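Local coordinates for protein protease (Helicobacter pylori, PDB 5EUF) that probably cleaves the cytoplasmic domain of human junctional adhesion molecule A as a zinc-dependent M16-family peptidase, weakening the gastric epithelial barrier, at residues D34-V39 with F88-Y93; H183-Q188 with A223-Y228; D235-A240 with T410-V415. All blocks are in the same frame, centred on the assembly; numbering follows the deposited sequence.

Contact 1 of 3, residues D34-V39 with F88-Y93; sequences DVLYKV and FDITRY
The last residues of strand 30-37 run antiparallel to the first of strand 91-98, and Val35, Tyr37, Thr91 and Tyr93 spend their backbone N and O on each other, while Leu36 and Arg92 turn theirs outward to Ile193 and Ser85. Val35 N reaches Tyr93 O at 2.8 Å, and Tyr93 N returns to Val35 O in the carbonyl plane. Tyr37 N lies nearly along the C=O axis of Thr91 O at 2.8 Å, and Thr91 N binds Tyr37 O at 3.0 Å. Beyond the strand, Lys38 centres an inverse gamma turn that brings Val39 O within 2.9 Å of Thr91 OG1. This hydroxyl, held beside its own backbone N, donates from above the carbonyl plane; the short threonine side chain can reach the loop carbonyl of Val39 beside the strand's start.

The intervening pair, Leu36 and Arg92, is non-hydrogen-bonded. Arg92, extended from CG to NE, lies alongside Leu36, whose CD2 packs on Arg92 CG at 3.6 Å, and Arg92 NE makes a salt bridge to Asp34 OD2 at 3.1 Å. Glu32 binds the same guanidinium through NH1. On the other face the Tyr37 and Tyr93 rings meet rim to rim, planes at 86°; Tyr93 OH is hydrogen-bonded to Tyr187 OH.

Strand 192-198 flanks strand 30-37 and strand 81-86 flanks strand 91-98; helix 102-113 covers the Val35, Tyr37 and Tyr93 face, helix 365-376 that of Asp34, Leu36 and Arg92.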
loop_
_atom_site.group_PDB
_atom_site.type_symbol
_atom_site.label_atom_id
_atom_site.label_comp_id
_atom_site.label_asym_id
_atom_site.label_seq_id
_atom_site.Cartn_x
_atom_site.Cartn_y
_atom_site.Cartn_z
ATOM N N ASP B 34 26.658 -14.748 15.311
ATOM C CA ASP B 34 25.461 -14.220 14.662
ATOM C C ASP B 34 24.162 -14.690 15.305
ATOM O O ASP B 34 24.026 -15.852 15.690
ATOM C CB ASP B 34 25.443 -14.605 13.180
ATOM C CG ASP B 34 26.365 -13.751 12.347
ATOM O OD1 ASP B 34 27.590 -13.981 12.394
ATOM O OD2 ASP B 34 25.862 -12.854 11.639
ATOM N N VAL B 35 23.211 -13.770 15.412
ATOM C CA VAL B 35 21.836 -14.110 15.748
ATOM C C VAL B 35 20.919 -13.599 14.648
ATOM O O VAL B 35 20.778 -12.393 14.458
ATOM C CB VAL B 35 21.402 -13.519 17.096
ATOM C CG1 VAL B 35 19.909 -13.720 17.300
ATOM C CG2 VAL B 35 22.185 -14.156 18.228
ATOM N N LEU B 36 20.307 -14.522 13.916
ATOM C CA LEU B 36 19.431 -14.157 12.814
ATOM C C LEU B 36 17.964 -14.329 13.190
ATOM O O LEU B 36 17.561 -15.379 13.690
ATOM C CB LEU B 36 19.740 -15.002 11.582
ATOM C CG LEU B 36 21.206 -15.232 11.233
ATOM C CD1 LEU B 36 21.307 -16.160 10.034
ATOM C CD2 LEU B 36 21.902 -13.914 10.957
ATOM N N TYR B 37 17.167 -13.296 12.948
ATOM C CA TYR B 37 15.726 -13.403 13.112
ATOM C C TYR B 37 15.054 -13.379 11.747
ATOM O O TYR B 37 15.315 -12.489 10.936
ATOM C CB TYR B 37 15.191 -12.275 13.992
ATOM C CG TYR B 37 15.588 -12.384 15.448
ATOM C CD1 TYR B 37 14.877 -13.200 16.322
ATOM C CD2 TYR B 37 16.663 -11.662 15.952
ATOM C CE1 TYR B 37 15.230 -13.297 17.655
ATOM C CE2 TYR B 37 17.023 -11.750 17.281
ATOM C CZ TYR B 37 16.307 -12.571 18.128
ATOM O OH TYR B 37 16.668 -12.664 19.452
ATOM N N LYS B 38 14.191 -14.356 11.491
ATOM C CA LYS B 38 13.475 -14.425 10.220
ATOM C C LYS B 38 12.368 -13.378 10.164
ATOM O O LYS B 38 11.197 -13.711 9.982
ATOM C CB LYS B 38 12.889 -15.820 10.009
ATOM C CG LYS B 38 13.917 -16.938 10.038
ATOM C CD LYS B 38 13.253 -18.296 9.887
ATOM C CE LYS B 38 14.276 -19.417 9.831
ATOM N NZ LYS B 38 13.619 -20.751 9.763
ATOM N N VAL B 39 12.750 -12.115 10.345
ATOM C CA VAL B 39 11.812 -10.999 10.317
ATOM C C VAL B 39 12.370 -9.838 9.516
ATOM O O VAL B 39 13.572 -9.578 9.535
ATOM C CB VAL B 39 11.483 -10.469 11.723
ATOM C CG1 VAL B 39 10.061 -9.928 11.751
ATOM C CG2 VAL B 39 11.684 -11.540 12.777
ATOM N N PHE B 88 14.551 -6.289 4.113
ATOM C CA PHE B 88 13.192 -6.666 3.764
ATOM C C PHE B 88 12.772 -7.980 4.413
ATOM O O PHE B 88 11.619 -8.143 4.813
ATOM C CB PHE B 88 13.049 -6.778 2.247
ATOM C CG PHE B 88 13.138 -5.465 1.529
ATOM C CD1 PHE B 88 14.366 -4.938 1.173
ATOM C CD2 PHE B 88 11.988 -4.763 1.203
ATOM C CE1 PHE B 88 14.448 -3.729 0.507
ATOM C CE2 PHE B 88 12.065 -3.555 0.536
ATOM C CZ PHE B 88 13.294 -3.038 0.189
ATOM N N ASP B 89 13.716 -8.911 4.524
ATOM C CA ASP B 89 13.384 -10.288 4.874
ATOM C C ASP B 89 13.999 -10.771 6.182
ATOM O O ASP B 89 13.444 -11.646 6.846
ATOM C CB ASP B 89 13.821 -11.223 3.745
ATOM C CG ASP B 89 13.272 -10.801 2.399
ATOM O OD1 ASP B 89 12.117 -10.334 2.348
ATOM O OD2 ASP B 89 13.996 -10.936 1.391
ATOM N N ILE B 90 15.140 -10.204 6.549
ATOM C CA ILE B 90 15.916 -10.731 7.665
ATOM C C ILE B 90 16.434 -9.632 8.593
ATOM O O ILE B 90 16.913 -8.593 8.137
ATOM C CB ILE B 90 17.105 -11.579 7.141
ATOM C CG1 ILE B 90 18.070 -11.942 8.271
ATOM C CG2 ILE B 90 17.847 -10.842 6.034
ATOM C CD1 ILE B 90 19.359 -12.575 7.781
ATOM N N THR B 91 16.301 -9.858 9.897
ATOM C CA THR B 91 16.942 -9.016 10.904
ATOM C C THR B 91 18.183 -9.731 11.432
ATOM O O THR B 91 18.113 -10.900 11.815
ATOM C CB THR B 91 15.995 -8.691 12.075
ATOM O OG1 THR B 91 14.867 -7.953 11.593
ATOM C CG2 THR B 91 16.716 -7.867 13.126
ATOM N N ARG B 92 19.315 -9.033 11.459
ATOM C CA ARG B 92 20.593 -9.688 11.730
ATOM C C ARG B 92 21.481 -8.941 12.726
ATOM O O ARG B 92 21.777 -7.760 12.551
ATOM C CB ARG B 92 21.344 -9.884 10.413
ATOM C CG ARG B 92 22.743 -10.451 10.543
ATOM C CD ARG B 92 23.287 -10.792 9.166
ATOM N NE ARG B 92 24.652 -11.304 9.209
ATOM C CZ ARG B 92 25.735 -10.564 8.992
ATOM N NH1 ARG B 92 26.938 -11.120 9.050
ATOM N NH2 ARG B 92 25.613 -9.273 8.716
ATOM N N TYR B 93 21.908 -9.651 13.768
ATOM C CA TYR B 93 22.832 -9.112 14.763
ATOM C C TYR B 93 24.102 -9.958 14.802
ATOM O O TYR B 93 24.035 -11.181 14.664
ATOM C CB TYR B 93 22.191 -9.086 16.154
ATOM C CG TYR B 93 20.849 -8.392 16.241
ATOM C CD1 TYR B 93 20.762 -7.043 16.562
ATOM C CD2 TYR B 93 19.668 -9.092 16.025
ATOM C CE1 TYR B 93 19.538 -6.405 16.649
ATOM C CE2 TYR B 93 18.438 -8.463 16.112
ATOM C CZ TYR B 93 18.377 -7.119 16.424
ATOM O OH TYR B 93 17.156 -6.490 16.512
#

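Contact 2 of 3, residues H183-Q188 with A223-Y228; sequences HSLYYQ and AIPTPY
The Tyr186 ring carries CG of its neighbour Leu185 on one face, 4.0 Å above the plane and offset toward the rim, while CG2 of Ile224 approaches obliquely, 3.7 Å from Tyr186 CE1. His183 and Tyr187, one turn apart, pack on each other: His183 CD2 lies 3.3 Å above the Tyr187 ring, near its rim, and Tyr187 CB lies over one face of the His183 ring, also near the rim. Leu185, its CG anti to the backbone N (chi1 172°), sends CD1 tip to tip against Pro225 CD at 3.9 Å, an apolar contact that needs no donor. Ile224 branches two ways, so CG2 meets the tyrosine while CD1 runs on to the helix terminus.

There the side chain of Gln188, extended beyond CG, brings NE2 to Leu185 O at 2.9 Å, on a carbonyl lone pair and close to the amide plane. Ile224 CD1 lies 3.5 Å from both Gln188 NE2 and Leu185 O, the Ile224 and Gln188 side chains passing in opposite directions. Gln188 OE1 accepts from Leu219 N, so both ends of the amide are engaged.

The chemistry implies that the loop after helix 202-213 is held to the end of helix 176-186 by apolar contact.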
loop_
_atom_site.group_PDB
_atom_site.type_symbol
_atom_site.label_atom_id
_atom_site.label_comp_id
_atom_site.label_asym_id
_atom_site.label_seq_id
_atom_site.Cartn_x
_atom_site.Cartn_y
_atom_site.Cartn_z
ATOM N N HIS B 183 7.490 -7.740 18.527
ATOM C CA HIS B 183 8.725 -8.342 19.014
ATOM C C HIS B 183 8.507 -9.735 19.592
ATOM O O HIS B 183 9.165 -10.691 19.181
ATOM C CB HIS B 183 9.381 -7.452 20.068
ATOM C CG HIS B 183 10.623 -8.044 20.657
ATOM N ND1 HIS B 183 10.629 -8.718 21.859
ATOM C CD2 HIS B 183 11.897 -8.078 20.199
ATOM C CE1 HIS B 183 11.855 -9.134 22.121
ATOM N NE2 HIS B 183 12.644 -8.759 21.130
ATOM N N SER B 184 7.581 -9.848 20.540
ATOM C CA SER B 184 7.317 -11.121 21.205
ATOM C C SER B 184 6.822 -12.184 20.226
ATOM O O SER B 184 6.937 -13.383 20.486
ATOM C CB SER B 184 6.296 -10.938 22.331
ATOM O OG SER B 184 5.016 -10.631 21.809
ATOM N N LEU B 185 6.273 -11.740 19.100
ATOM C CA LEU B 185 5.777 -12.660 18.086
ATOM C C LEU B 185 6.888 -13.123 17.151
ATOM O O LEU B 185 6.977 -14.303 16.818
ATOM C CB LEU B 185 4.656 -12.011 17.274
ATOM C CG LEU B 185 4.162 -12.794 16.056
ATOM C CD1 LEU B 185 3.629 -14.154 16.467
ATOM C CD2 LEU B 185 3.101 -12.004 15.306
ATOM N N TYR B 186 7.739 -12.192 16.736
ATOM C CA TYR B 186 8.724 -12.480 15.701
ATOM C C TYR B 186 10.138 -12.738 16.232
ATOM O O TYR B 186 11.012 -13.167 15.479
ATOM C CB TYR B 186 8.752 -11.337 14.688
ATOM C CG TYR B 186 7.527 -11.283 13.800
ATOM C CD1 TYR B 186 7.335 -12.222 12.793
ATOM C CD2 TYR B 186 6.566 -10.293 13.964
ATOM C CE1 TYR B 186 6.217 -12.179 11.976
ATOM C CE2 TYR B 186 5.445 -10.241 13.151
ATOM C CZ TYR B 186 5.276 -11.188 12.160
ATOM O OH TYR B 186 4.163 -11.142 11.350
ATOM N N TYR B 187 10.361 -12.491 17.520
ATOM C CA TYR B 187 11.662 -12.774 18.130
ATOM C C TYR B 187 11.596 -13.988 19.051
ATOM O O TYR B 187 12.245 -14.026 20.096
ATOM C CB TYR B 187 12.179 -11.562 18.908
ATOM C CG TYR B 187 12.810 -10.493 18.046
ATOM C CD1 TYR B 187 12.142 -9.975 16.944
ATOM C CD2 TYR B 187 14.068 -9.985 18.349
ATOM C CE1 TYR B 187 12.713 -8.995 16.157
ATOM C CE2 TYR B 187 14.649 -8.999 17.568
ATOM C CZ TYR B 187 13.965 -8.508 16.475
ATOM O OH TYR B 187 14.532 -7.528 15.692
ATOM N N GLN B 188 10.799 -14.975 18.663
ATOM C CA GLN B 188 10.770 -16.243 19.369
ATOM C C GLN B 188 11.972 -17.076 18.946
ATOM O O GLN B 188 12.462 -16.933 17.826
ATOM C CB GLN B 188 9.473 -16.998 19.084
ATOM C CG GLN B 188 8.213 -16.186 19.297
ATOM C CD GLN B 188 6.956 -17.013 19.116
ATOM O OE1 GLN B 188 6.870 -18.144 19.596
ATOM N NE2 GLN B 188 5.977 -16.458 18.413
ATOM N N ALA B 223 2.258 -21.751 14.749
ATOM C CA ALA B 223 3.342 -21.280 13.889
ATOM C C ALA B 223 3.281 -19.782 13.608
ATOM O O ALA B 223 2.222 -19.164 13.707
ATOM C CB ALA B 223 3.334 -22.055 12.577
ATOM N N ILE B 224 4.432 -19.214 13.257
ATOM C CA ILE B 224 4.539 -17.799 12.913
ATOM C C ILE B 224 3.692 -17.487 11.681
ATOM O O ILE B 224 3.780 -18.194 10.677
ATOM C CB ILE B 224 6.008 -17.391 12.642
ATOM C CG1 ILE B 224 6.938 -17.951 13.722
ATOM C CG2 ILE B 224 6.143 -15.877 12.533
ATOM C CD1 ILE B 224 6.711 -17.370 15.098
ATOM N N PRO B 225 2.859 -16.434 11.759
ATOM C CA PRO B 225 2.006 -16.030 10.633
ATOM C C PRO B 225 2.800 -15.739 9.360
ATOM O O PRO B 225 3.733 -14.934 9.379
ATOM C CB PRO B 225 1.323 -14.759 11.150
ATOM C CG PRO B 225 1.326 -14.908 12.631
ATOM C CD PRO B 225 2.609 -15.619 12.961
ATOM N N THR B 226 2.426 -16.400 8.269
ATOM C CA THR B 226 3.078 -16.210 6.979
ATOM C C THR B 226 2.322 -15.184 6.142
ATOM O O THR B 226 1.114 -15.322 5.943
ATOM C CB THR B 226 3.169 -17.534 6.191
ATOM O OG1 THR B 226 3.861 -18.515 6.973
ATOM C CG2 THR B 226 3.901 -17.329 4.872
ATOM N N PRO B 227 3.029 -14.150 5.651
ATOM C CA PRO B 227 2.410 -13.126 4.800
ATOM C C PRO B 227 1.720 -13.743 3.585
ATOM O O PRO B 227 2.249 -14.674 2.976
ATOM C CB PRO B 227 3.595 -12.243 4.381
ATOM C CG PRO B 227 4.812 -13.055 4.663
ATOM C CD PRO B 227 4.467 -13.907 5.841
ATOM N N TYR B 228 0.542 -13.229 3.251
ATOM C CA TYR B 228 -0.286 -13.821 2.206
ATOM C C TYR B 228 -0.533 -12.854 1.050
ATOM O O TYR B 228 -1.191 -13.198 0.071
ATOM C CB TYR B 228 -1.621 -14.282 2.795
ATOM C CG TYR B 228 -2.326 -13.213 3.600
ATOM C CD1 TYR B 228 -3.207 -12.326 2.993
ATOM C CD2 TYR B 228 -2.107 -13.086 4.965
ATOM C CE1 TYR B 228 -3.852 -11.344 3.725
ATOM C CE2 TYR B 228 -2.747 -12.108 5.704
ATOM C CZ TYR B 228 -3.619 -11.240 5.079
ATOM O OH TYR B 228 -4.258 -10.265 5.810
#

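Contact 3 of 3, residues D235-A240 with T410-V415; sequences DGARTA and TQSTTV
Ala237 CB sits against the hydroxyl of Ser412, 3.6 Å from its OG, where the two chains come together into a parallel beta pair. This is the edge of the mixed five-stranded sheet of the second M16 alpha/beta domain: strand 238-243 lies outermost in the chain, and strand 412-418, from the C-terminus, runs between it and strand 251-258. The axes of the paired segments lie 4.8 Å apart at an angle of 6°.

Arg238 anchors the pairing through its backbone, taking Ser412 O with its N at 3.1 Å and giving its own O to Thr414 N at 2.9 Å, nearly along the C=O axis. Ala240 N then binds Thr414 O, a more bent bond with a 142° angle at the hydrogen. Each carbonyl is gripped further by a CA-H, as in Thr239 CA to Thr414 O. Gly236 comes before the strand with backbone angles at which a CB would collide with the preceding carbonyl, so glycine suits this place.

Arg238, Thr413, Ala240 and Val415 share one face, and on it helix 142-154 packs against Ala240, Thr413 and Val415; the small alanine and the beta-branched pair suit this buried side. The extended arginine chain carries its end away from strand 412-418. Ser412 OG sits between backbone N and carbonyl carbon, where it bonds to Asp409 O.

The edge does not end the sheet, for Arg238, Thr239 and Ala240 pair antiparallel with a strand of the second subunit, making a continuous sheet across the dimer. At this junction Thr239, facing the side opposite Arg238 with OG1 in the crowded position (chi1 73°), hydrogen-bonds through OG1 to Thr239 OG1 of the second subunit.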
loop_
_atom_site.group_PDB
_atom_site.type_symbol
_atom_site.label_atom_id
_atom_site.label_comp_id
_atom_site.label_asym_id
_atom_site.label_seq_id
_atom_site.Cartn_x
_atom_site.Cartn_y
_atom_site.Cartn_z
ATOM N N ASP B 235 1.561 -6.033 -14.932
ATOM C CA ASP B 235 0.819 -6.089 -16.182
ATOM C C ASP B 235 1.190 -4.963 -17.144
ATOM O O ASP B 235 0.402 -4.602 -18.018
ATOM C CB ASP B 235 -0.682 -6.045 -15.880
ATOM C CG ASP B 235 -1.012 -5.161 -14.681
ATOM O OD1 ASP B 235 -0.267 -4.192 -14.421
ATOM O OD2 ASP B 235 -2.015 -5.440 -13.992
ATOM N N GLY B 236 2.388 -4.410 -16.980
ATOM C CA GLY B 236 2.822 -3.293 -17.802
ATOM C C GLY B 236 3.652 -2.275 -17.043
ATOM O O GLY B 236 3.749 -2.319 -15.814
ATOM N N ALA B 237 4.243 -1.344 -17.787
ATOM C CA ALA B 237 5.187 -0.377 -17.232
ATOM C C ALA B 237 4.563 0.529 -16.175
ATOM O O ALA B 237 3.407 0.930 -16.290
ATOM C CB ALA B 237 5.784 0.464 -18.351
ATOM N N ARG B 238 5.341 0.848 -15.146
ATOM C CA ARG B 238 4.908 1.775 -14.104
ATOM C C ARG B 238 5.931 2.891 -13.937
ATOM O O ARG B 238 7.124 2.626 -13.800
ATOM C CB ARG B 238 4.700 1.039 -12.777
ATOM C CG ARG B 238 3.716 -0.117 -12.861
ATOM C CD ARG B 238 3.648 -0.909 -11.563
ATOM N NE ARG B 238 2.797 -2.088 -11.706
ATOM C CZ ARG B 238 2.621 -3.007 -10.762
ATOM N NH1 ARG B 238 3.238 -2.892 -9.594
ATOM N NH2 ARG B 238 1.828 -4.047 -10.986
ATOM N N THR B 239 5.472 4.138 -13.970
ATOM C CA THR B 239 6.372 5.275 -13.786
ATOM C C THR B 239 5.886 6.245 -12.714
ATOM O O THR B 239 4.704 6.273 -12.360
ATOM C CB THR B 239 6.571 6.079 -15.090
ATOM O OG1 THR B 239 5.383 6.826 -15.382
ATOM C CG2 THR B 239 6.909 5.162 -16.253
ATOM N N ALA B 240 6.819 7.046 -12.216
ATOM C CA ALA B 240 6.535 8.063 -11.218
ATOM C C ALA B 240 7.638 9.112 -11.232
ATOM O O ALA B 240 8.823 8.780 -11.256
ATOM C CB ALA B 240 6.407 7.438 -9.843
ATOM N N THR B 410 7.170 -4.348 -19.785
ATOM C CA THR B 410 5.953 -4.743 -19.083
ATOM C C THR B 410 6.214 -5.120 -17.623
ATOM O O THR B 410 5.281 -5.251 -16.834
ATOM C CB THR B 410 5.263 -5.927 -19.787
ATOM O OG1 THR B 410 6.163 -7.041 -19.854
ATOM C CG2 THR B 410 4.837 -5.536 -21.195
ATOM N N GLN B 411 7.484 -5.299 -17.272
ATOM C CA GLN B 411 7.871 -5.570 -15.891
ATOM C C GLN B 411 8.758 -4.450 -15.365
ATOM O O GLN B 411 9.366 -4.568 -14.299
ATOM C CB GLN B 411 8.601 -6.909 -15.780
ATOM C CG GLN B 411 7.828 -8.093 -16.315
ATOM C CD GLN B 411 8.615 -9.383 -16.207
ATOM O OE1 GLN B 411 9.571 -9.475 -15.434
ATOM N NE2 GLN B 411 8.222 -10.385 -16.986
ATOM N N SER B 412 8.829 -3.360 -16.123
ATOM C CA SER B 412 9.706 -2.252 -15.778
ATOM C C SER B 412 9.030 -1.263 -14.840
ATOM O O SER B 412 7.837 -0.991 -14.949
ATOM C CB SER B 412 10.175 -1.525 -17.040
ATOM O OG SER B 412 9.131 -0.749 -17.602
ATOM N N THR B 413 9.817 -0.736 -13.912
ATOM C CA THR B 413 9.383 0.340 -13.038
ATOM C C THR B 413 10.422 1.447 -13.104
ATOM O O THR B 413 11.612 1.198 -12.932
ATOM C CB THR B 413 9.209 -0.132 -11.588
ATOM O OG1 THR B 413 8.272 -1.218 -11.545
ATOM C CG2 THR B 413 8.713 1.010 -10.712
ATOM N N THR B 414 9.973 2.668 -13.369
ATOM C CA THR B 414 10.886 3.782 -13.572
ATOM C C THR B 414 10.520 4.979 -12.703
ATOM O O THR B 414 9.391 5.459 -12.739
ATOM C CB THR B 414 10.907 4.218 -15.045
ATOM O OG1 THR B 414 11.277 3.106 -15.869
ATOM C CG2 THR B 414 11.892 5.349 -15.250
ATOM N N VAL B 415 11.481 5.461 -11.921
ATOM C CA VAL B 415 11.250 6.623 -11.070
ATOM C C VAL B 415 12.282 7.713 -11.333
ATOM O O VAL B 415 13.485 7.475 -11.240
ATOM C CB VAL B 415 11.282 6.242 -9.577
ATOM C CG1 VAL B 415 11.121 7.480 -8.707
ATOM C CG2 VAL B 415 10.196 5.222 -9.270
#

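Contacts 1 and 2 adjoin, with centres about 13 Å apart, and meet through Tyr187: its OH lies 2.9 Å from Tyr93 OH, a probable hydrogen bond, and its ring stacks on Tyr37. Contact 1 is nearest the catalytic apparatus. The Tyr93 side chain comes within about 4 Å of that of Glu56, the likely proton acceptor, and the Thr91 side chain within about 7 Å of that of His53, a zinc ligand. Tyr187, just after helix 176-186, thus links contact 2 to Tyr93, which lies close to Glu56. Contact 3 stands apart, its centre about 30 Å from contact 1 and 32 Å from contact 2, at the dimer interface.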